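PDB 5VOL: putative esterase from Bacteroides intestinalis DSM 17393, which hydrolyses ferulic acid esters as a carbohydrate esterase of family CE1, probably removing feruloyl groups from arabinoxylan alongside xylanases. Local coordinates for residues C157-M162 and V213-D218; M162-S167 and D227-F232. All coordinates share one frame; numbering follows the deposited sequence.

How the contacts relate
From the N terminus, strand 158-162 comes first and runs straight into the loop 162-167, so the two contacts share Met162. The chain then passes through three helices and returns as strand 214-218. Contact 1 closes this loop of 50 residues and joins neighbouring strands of the central sheet. Helix 226-238 follows the second strand, and its residues 227-232 close contact 2 over 59 residues. The segments alternate along the chain, so the two loops cross. Contact 2 ties the loop after one strand to the helix after the other. Ala161 packs on Met166, and Val217 on Asn229 and Phe232, where sheet and helix meet.

Contact 1 (C157-M162 and V213-D218); sequences CAVYAM and VAWFVD
Tyr160 and Phe216 form an offset stack, with ring centroids 4.6 Å apart and planes 18° from parallel. Tyr160 CE2 lies over one face of Phe216, toward its rim, 3.3 Å from Phe216 CD1. As bridge partners the two residues leave the same side of the sheet. Each has CG anti to the backbone N, which places the two CG atoms alike, and the rings lie side by side. Under them, strands 158-162 and 214-218 run parallel in the central sheet of the alpha/beta-hydrolase fold. Five backbone hydrogen bonds join them, from Ala214 N to Cys157 O at one end to Asp218 N to Ala161 O at the other. On the Val159 face, Val159 CB sits 3.7 Å from Trp215 CE3, and Val159 CG2 meets Val213 CG1 at 4.0 Å. Trp215 NE1 hydrogen-bonds to Leu210 O, and helix 140-151 covers this face. Packing is looser at the Ala158 end. There the Ala158 and Ala214 CB atoms are 4.2 Å apart, and Ala214 is partly exposed. Helix 254-271 packs on the side of the two rings. At the Asp218 end, Tyr160 OH donates to Asp218 OD2 over 2.7 Å. The hydroxyl comes from above the carboxylate plane, which stands 86° to the ring. Gln263 also bonds the hydroxyl, and Arg248 forms a salt bridge with the same OD2. A buried carboxylate with a hydroxyl donor and a cationic partner is probably ionised, and the paired polar groups would help fix the rotation of the Tyr160 ring.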
ATOM      1  N   CYS C 157     -11.783 -16.967  17.323  1.00 27.04           N
ATOM      2  CA  CYS C 157     -12.656 -16.341  16.330  1.00 26.98           C
ATOM      3  C   CYS C 157     -11.946 -16.125  14.998  1.00 25.48           C
ATOM      4  O   CYS C 157     -12.600 -15.999  13.952  1.00 26.09           O
ATOM      5  CB  CYS C 157     -13.201 -14.998  16.851  1.00 25.29           C
ATOM      6  SG  CYS C 157     -11.962 -13.711  17.116  1.00 26.29           S
ATOM      7  N   ALA C 158     -10.610 -16.089  15.029  1.00 25.17           N
ATOM      8  CA  ALA C 158      -9.834 -15.734  13.844  1.00 22.96           C
ATOM      9  C   ALA C 158      -8.434 -16.355  13.838  1.00 23.46           C
ATOM     10  O   ALA C 158      -7.788 -16.424  14.876  1.00 20.68           O
ATOM     11  CB  ALA C 158      -9.722 -14.213  13.737  1.00 21.85           C
ATOM     12  N   VAL C 159      -7.977 -16.750  12.652  1.00 23.87           N
ATOM     13  CA  VAL C 159      -6.630 -17.278  12.436  1.00 23.97           C
ATOM     14  C   VAL C 159      -5.930 -16.507  11.311  1.00 21.47           C
ATOM     15  O   VAL C 159      -6.478 -16.364  10.223  1.00 19.47           O
ATOM     16  CB  VAL C 159      -6.654 -18.779  12.066  1.00 21.96           C
ATOM     17  CG1 VAL C 159      -5.234 -19.288  11.762  1.00 20.69           C
ATOM     18  CG2 VAL C 159      -7.296 -19.608  13.190  1.00 20.04           C
ATOM     19  N   TYR C 160      -4.718 -16.025  11.575  1.00 19.61           N
ATOM     20  CA  TYR C 160      -3.910 -15.384  10.540  1.00 20.26           C
ATOM     21  C   TYR C 160      -2.626 -16.199  10.374  1.00 19.08           C
ATOM     22  O   TYR C 160      -1.754 -16.162  11.226  1.00 19.71           O
ATOM     23  CB  TYR C 160      -3.574 -13.935  10.905  1.00 15.11           C
ATOM     24  CG  TYR C 160      -3.000 -13.128   9.759  1.00 20.38           C
ATOM     25  CD1 TYR C 160      -1.689 -13.316   9.328  1.00 20.25           C
ATOM     26  CD2 TYR C 160      -3.772 -12.166   9.113  1.00 18.59           C
ATOM     27  CE1 TYR C 160      -1.160 -12.568   8.262  1.00 16.98           C
ATOM     28  CE2 TYR C 160      -3.260 -11.414   8.052  1.00 19.20           C
ATOM     29  CZ  TYR C 160      -1.961 -11.619   7.634  1.00 23.19           C
ATOM     30  OH  TYR C 160      -1.471 -10.867   6.591  1.00 21.50           O
ATOM     31  N   ALA C 161      -2.519 -16.912   9.266  1.00 17.04           N
ATOM     32  CA  ALA C 161      -1.420 -17.839   9.016  1.00 21.11           C
ATOM     33  C   ALA C 161      -0.370 -17.233   8.077  1.00 22.68           C
ATOM     34  O   ALA C 161      -0.677 -17.004   6.911  1.00 22.63           O
ATOM     35  CB  ALA C 161      -1.978 -19.120   8.416  1.00 17.87           C
ATOM     36  N   MET C 162       0.852 -16.982   8.569  1.00 19.09           N
ATOM     37  CA  MET C 162       1.919 -16.384   7.747  1.00 19.82           C
ATOM     38  C   MET C 162       2.926 -17.415   7.275  1.00 22.59           C
ATOM     39  O   MET C 162       3.529 -18.084   8.113  1.00 22.92           O
ATOM     40  CB  MET C 162       2.700 -15.318   8.523  1.00 22.25           C
ATOM     41  CG  MET C 162       1.866 -14.306   9.290  1.00 24.65           C
ATOM     42  SD  MET C 162       2.966 -13.408  10.396  1.00 25.87           S
ATOM     43  CE  MET C 162       1.768 -12.380  11.233  1.00 22.92           C
ATOM     44  N   VAL C 213     -14.984 -19.705  12.058  1.00 25.76           N
ATOM     45  CA  VAL C 213     -13.713 -19.029  12.265  1.00 24.37           C
ATOM     46  C   VAL C 213     -13.373 -18.174  11.037  1.00 25.17           C
ATOM     47  O   VAL C 213     -13.631 -18.576   9.908  1.00 22.30           O
ATOM     48  CB  VAL C 213     -12.581 -20.066  12.552  1.00 25.56           C
ATOM     49  CG1 VAL C 213     -11.239 -19.379  12.752  1.00 23.70           C
ATOM     50  CG2 VAL C 213     -12.940 -20.913  13.798  1.00 24.85           C
ATOM     51  N   ALA C 214     -12.811 -16.991  11.263  1.00 22.58           N
ATOM     52  CA  ALA C 214     -12.332 -16.159  10.165  1.00 24.60           C
ATOM     53  C   ALA C 214     -10.891 -16.541   9.845  1.00 22.44           C
ATOM     54  O   ALA C 214     -10.074 -16.601  10.756  1.00 23.69           O
ATOM     55  CB  ALA C 214     -12.420 -14.675  10.530  1.00 20.72           C
ATOM     56  N   TRP C 215     -10.594 -16.777   8.569  1.00 20.10           N
ATOM     57  CA  TRP C 215      -9.266 -17.238   8.142  1.00 23.59           C
ATOM     58  C   TRP C 215      -8.566 -16.269   7.192  1.00 22.26           C
ATOM     59  O   TRP C 215      -9.182 -15.739   6.273  1.00 24.06           O
ATOM     60  CB  TRP C 215      -9.374 -18.603   7.454  1.00 19.68           C
ATOM     61  CG  TRP C 215     -10.140 -19.636   8.230  1.00 24.88           C
ATOM     62  CD1 TRP C 215     -11.488 -19.830   8.217  1.00 23.07           C
ATOM     63  CD2 TRP C 215      -9.598 -20.643   9.107  1.00 22.81           C
ATOM     64  NE1 TRP C 215     -11.824 -20.886   9.027  1.00 26.16           N
ATOM     65  CE2 TRP C 215     -10.685 -21.400   9.591  1.00 27.73           C
ATOM     66  CE3 TRP C 215      -8.306 -20.971   9.524  1.00 24.31           C
ATOM     67  CZ2 TRP C 215     -10.522 -22.469  10.487  1.00 27.32           C
ATOM     68  CZ3 TRP C 215      -8.140 -22.042  10.415  1.00 29.06           C
ATOM     69  CH2 TRP C 215      -9.249 -22.768  10.889  1.00 25.32           C
ATOM     70  N   PHE C 216      -7.272 -16.060   7.405  1.00 22.69           N
ATOM     71  CA  PHE C 216      -6.462 -15.209   6.529  1.00 18.96           C
ATOM     72  C   PHE C 216      -5.138 -15.935   6.273  1.00 20.15           C
ATOM     73  O   PHE C 216      -4.412 -16.243   7.214  1.00 21.62           O
ATOM     74  CB  PHE C 216      -6.232 -13.838   7.183  1.00 19.29           C
ATOM     75  CG  PHE C 216      -5.895 -12.724   6.215  1.00 23.80           C
ATOM     76  CD1 PHE C 216      -4.732 -12.760   5.451  1.00 18.29           C
ATOM     77  CD2 PHE C 216      -6.736 -11.616   6.100  1.00 23.35           C
ATOM     78  CE1 PHE C 216      -4.411 -11.723   4.577  1.00 22.61           C
ATOM     79  CE2 PHE C 216      -6.427 -10.572   5.232  1.00 21.62           C
ATOM     80  CZ  PHE C 216      -5.264 -10.622   4.455  1.00 20.66           C
ATOM     81  N   VAL C 217      -4.846 -16.230   5.011  1.00 21.44           N
ATOM     82  CA  VAL C 217      -3.613 -16.915   4.629  1.00 21.71           C
ATOM     83  C   VAL C 217      -2.724 -15.994   3.789  1.00 22.50           C
ATOM     84  O   VAL C 217      -3.155 -15.458   2.761  1.00 21.84           O
ATOM     85  CB  VAL C 217      -3.929 -18.204   3.862  1.00 20.00           C
ATOM     86  CG1 VAL C 217      -2.647 -18.865   3.354  1.00 22.53           C
ATOM     87  CG2 VAL C 217      -4.731 -19.151   4.775  1.00 20.85           C
ATOM     88  N   ASP C 218      -1.479 -15.824   4.226  1.00 19.93           N
ATOM     89  CA  ASP C 218      -0.573 -14.813   3.666  1.00 19.23           C
ATOM     90  C   ASP C 218       0.807 -15.432   3.442  1.00 22.22           C
ATOM     91  O   ASP C 218       1.471 -15.771   4.418  1.00 21.25           O
ATOM     92  CB  ASP C 218      -0.492 -13.629   4.639  1.00 19.69           C
ATOM     93  CG  ASP C 218       0.330 -12.471   4.130  1.00 22.70           C
ATOM     94  OD1 ASP C 218       0.668 -12.410   2.927  1.00 20.13           O
ATOM     95  OD2 ASP C 218       0.617 -11.586   4.967  1.00 23.10           O
TER

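Contact 2 (M162-S167 and D227-F232); sequences MSALMS and DRNIEF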
ATOM      1  N   MET C 162       0.852 -16.982   8.569  1.00 19.09           N
ATOM      2  CA  MET C 162       1.919 -16.384   7.747  1.00 19.82           C
ATOM      3  C   MET C 162       2.926 -17.415   7.275  1.00 22.59           C
ATOM      4  O   MET C 162       3.529 -18.084   8.113  1.00 22.92           O
ATOM      5  CB  MET C 162       2.700 -15.318   8.523  1.00 22.25           C
ATOM      6  CG  MET C 162       1.866 -14.306   9.290  1.00 24.65           C
ATOM      7  SD  MET C 162       2.966 -13.408  10.396  1.00 25.87           S
ATOM      8  CE  MET C 162       1.768 -12.380  11.233  1.00 22.92           C
ATOM      9  N   SER C 163       3.124 -17.515   5.958  1.00 21.20           N
ATOM     10  CA  SER C 163       4.121 -18.417   5.383  1.00 23.06           C
ATOM     11  C   SER C 163       4.050 -19.785   6.061  1.00 22.75           C
ATOM     12  O   SER C 163       5.078 -20.335   6.475  1.00 21.76           O
ATOM     13  CB  SER C 163       5.519 -17.832   5.545  1.00 21.68           C
ATOM     14  OG  SER C 163       5.554 -16.449   5.219  1.00 23.81           O
ATOM     15  N   ALA C 164       2.832 -20.303   6.204  1.00 20.02           N
ATOM     16  CA  ALA C 164       2.548 -21.329   7.209  1.00 22.25           C
ATOM     17  C   ALA C 164       3.045 -22.708   6.810  1.00 21.66           C
ATOM     18  O   ALA C 164       3.031 -23.065   5.642  1.00 19.14           O
ATOM     19  CB  ALA C 164       1.053 -21.388   7.493  1.00 16.18           C
ATOM     20  N   LEU C 165       3.480 -23.479   7.800  1.00 21.81           N
ATOM     21  CA  LEU C 165       3.801 -24.888   7.577  1.00 22.26           C
ATOM     22  C   LEU C 165       2.503 -25.692   7.626  1.00 25.39           C
ATOM     23  O   LEU C 165       2.202 -26.337   8.627  1.00 26.34           O
ATOM     24  CB  LEU C 165       4.790 -25.388   8.622  1.00 24.25           C
ATOM     25  CG  LEU C 165       5.326 -26.818   8.508  1.00 24.12           C
ATOM     26  CD1 LEU C 165       6.241 -26.951   7.285  1.00 23.02           C
ATOM     27  CD2 LEU C 165       6.067 -27.205   9.794  1.00 22.20           C
ATOM     28  N   MET C 166       1.713 -25.601   6.556  1.00 27.35           N
ATOM     29  CA  MET C 166       0.397 -26.234   6.502  1.00 24.91           C
ATOM     30  C   MET C 166       0.549 -27.752   6.439  1.00 23.31           C
ATOM     31  O   MET C 166      -0.313 -28.498   6.887  1.00 24.70           O
ATOM     32  CB  MET C 166      -0.385 -25.736   5.288  1.00 22.68           C
ATOM     33  CG  MET C 166      -0.779 -24.255   5.355  1.00 20.52           C
ATOM     34  SD  MET C 166      -1.654 -23.829   6.880  1.00 23.77           S
ATOM     35  CE  MET C 166      -2.414 -22.249   6.400  1.00 19.40           C
ATOM     36  N   SER C 167       1.642 -28.180   5.824  1.00 29.51           N
ATOM     37  CA  SER C 167       2.049 -29.583   5.781  1.00 30.10           C
ATOM     38  C   SER C 167       3.499 -29.596   5.338  1.00 29.97           C
ATOM     39  O   SER C 167       4.023 -28.558   4.940  1.00 27.87           O
ATOM     40  CB  SER C 167       1.176 -30.405   4.824  1.00 29.11           C
ATOM     41  OG  SER C 167       1.270 -29.933   3.486  1.00 36.19           O
ATOM     42  N   ASP C 227       3.483 -23.567  -2.161  1.00 25.78           N
ATOM     43  CA  ASP C 227       2.671 -24.614  -2.770  1.00 25.76           C
ATOM     44  C   ASP C 227       1.709 -25.271  -1.774  1.00 25.87           C
ATOM     45  O   ASP C 227       0.558 -25.566  -2.126  1.00 27.32           O
ATOM     46  CB  ASP C 227       3.576 -25.662  -3.435  1.00 30.22           C
ATOM     47  CG  ASP C 227       4.105 -25.198  -4.787  1.00 33.36           C
ATOM     48  OD1 ASP C 227       3.783 -24.058  -5.205  1.00 29.82           O
ATOM     49  OD2 ASP C 227       4.849 -25.964  -5.438  1.00 36.25           O
ATOM     50  N   ARG C 228       2.150 -25.487  -0.537  1.00 24.32           N
ATOM     51  CA  ARG C 228       1.266 -26.067   0.475  1.00 22.83           C
ATOM     52  C   ARG C 228       0.181 -25.089   0.931  1.00 25.26           C
ATOM     53  O   ARG C 228      -0.919 -25.500   1.299  1.00 22.54           O
ATOM     54  CB  ARG C 228       2.056 -26.531   1.698  1.00 25.79           C
ATOM     55  CG  ARG C 228       2.984 -27.702   1.435  1.00 27.30           C
ATOM     56  CD  ARG C 228       2.258 -28.872   0.813  1.00 35.69           C
ATOM     57  NE  ARG C 228       3.066 -30.097   0.865  1.00 38.21           N
ATOM     58  CZ  ARG C 228       2.994 -31.079  -0.027  1.00 42.90           C
ATOM     59  NH1 ARG C 228       2.150 -30.994  -1.052  1.00 41.00           N
ATOM     60  NH2 ARG C 228       3.772 -32.149   0.100  1.00 46.18           N
ATOM     61  N   ASN C 229       0.508 -23.800   0.961  1.00 24.63           N
ATOM     62  CA  ASN C 229      -0.487 -22.804   1.371  1.00 25.14           C
ATOM     63  C   ASN C 229      -1.550 -22.679   0.292  1.00 22.42           C
ATOM     64  O   ASN C 229      -2.726 -22.456   0.581  1.00 24.37           O
ATOM     65  CB  ASN C 229       0.173 -21.454   1.663  1.00 22.09           C
ATOM     66  CG  ASN C 229       0.729 -21.385   3.056  1.00 22.70           C
ATOM     67  OD1 ASN C 229      -0.013 -21.187   4.019  1.00 22.66           O
ATOM     68  ND2 ASN C 229       2.038 -21.609   3.188  1.00 24.80           N
ATOM     69  N   ILE C 230      -1.127 -22.852  -0.953  1.00 23.68           N
ATOM     70  CA  ILE C 230      -2.046 -22.861  -2.071  1.00 24.45           C
ATOM     71  C   ILE C 230      -3.010 -24.033  -1.942  1.00 29.35           C
ATOM     72  O   ILE C 230      -4.224 -23.876  -2.129  1.00 26.49           O
ATOM     73  CB  ILE C 230      -1.291 -22.924  -3.420  1.00 25.28           C
ATOM     74  CG1 ILE C 230      -0.670 -21.555  -3.740  1.00 23.31           C
ATOM     75  CG2 ILE C 230      -2.224 -23.385  -4.525  1.00 24.05           C
ATOM     76  CD1 ILE C 230       0.249 -21.540  -4.974  1.00 23.74           C
ATOM     77  N   GLU C 231      -2.482 -25.212  -1.613  1.00 26.08           N
ATOM     78  CA  GLU C 231      -3.334 -26.384  -1.449  1.00 23.75           C
ATOM     79  C   GLU C 231      -4.328 -26.176  -0.321  1.00 22.75           C
ATOM     80  O   GLU C 231      -5.484 -26.593  -0.410  1.00 26.91           O
ATOM     81  CB  GLU C 231      -2.501 -27.648  -1.163  1.00 24.78           C
ATOM     82  CG  GLU C 231      -1.582 -28.075  -2.275  1.00 26.71           C
ATOM     83  CD  GLU C 231      -0.676 -29.225  -1.832  1.00 35.79           C
ATOM     84  OE1 GLU C 231      -1.128 -30.068  -1.023  1.00 40.57           O
ATOM     85  OE2 GLU C 231       0.484 -29.268  -2.268  1.00 35.90           O
ATOM     86  N   PHE C 232      -3.877 -25.563   0.764  1.00 20.62           N
ATOM     87  CA  PHE C 232      -4.783 -25.276   1.859  1.00 21.82           C
ATOM     88  C   PHE C 232      -5.898 -24.338   1.395  1.00 23.68           C
ATOM     89  O   PHE C 232      -7.082 -24.575   1.657  1.00 24.53           O
ATOM     90  CB  PHE C 232      -4.031 -24.652   3.030  1.00 20.19           C
ATOM     91  CG  PHE C 232      -4.925 -24.185   4.137  1.00 22.43           C
ATOM     92  CD1 PHE C 232      -5.315 -25.052   5.144  1.00 22.91           C
ATOM     93  CD2 PHE C 232      -5.388 -22.878   4.167  1.00 24.62           C
ATOM     94  CE1 PHE C 232      -6.143 -24.622   6.167  1.00 24.87           C
ATOM     95  CE2 PHE C 232      -6.210 -22.441   5.187  1.00 20.63           C
ATOM     96  CZ  PHE C 232      -6.589 -23.310   6.186  1.00 23.99           C
TER
HETATM   97  O   HOH W   1       0.598 -18.896   4.968  1.00 21.35           O
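The backbone of Ala164 to Ser167 passes helix 226-238 as an irregular loop, with an inverse gamma turn centred on Leu165, and comes nearest at Met166 and Arg228, whose CA atoms are 6.1 Å apart. Asn229 supplies the polar link. Its ND2 donates to Ala164 O at 3.0 Å, in the carbonyl plane and on a lone pair, though the bond is bent (139° at the hydrogen). The same nitrogen also bonds Leu225 O, just before the helix. On the other branch, a water donates to Asn229 OD1 at 2.6 Å and accepts from Ala164 N at 2.9 Å. The Met166 side chain crosses Asn229 at about a right angle, with Met166 CG 3.4 Å from Asn229 OD1. A bend at chi2 (-53°) sets SD above the Phe232 ring. Met166 CE lies over the same face, 3.9 Å from the Phe232 centroid, giving a CH-pi and Met-aromatic contact. Thr146 and Val196 touch both side chains. In this alpha/beta-hydrolase fold the loop follows strand 158-162, beside the probable active site. Ser163 touches His252 and Asp223, which with Ser139 have the geometry of a catalytic triad, and its OG bonds Trp257 NE1. Farther along, Ser167 OG makes a close approach to Arg228 CD, at 3.0 Å. Arg228 NE bonds Ile168 O. Arg228 NH1 makes a salt bridge to the syn lone pair of Glu231 OE2, 2.7 Å away and in the guanidinium plane. Asp227 and Ile230 instead meet Arg237 and Ile230 of the second subunit.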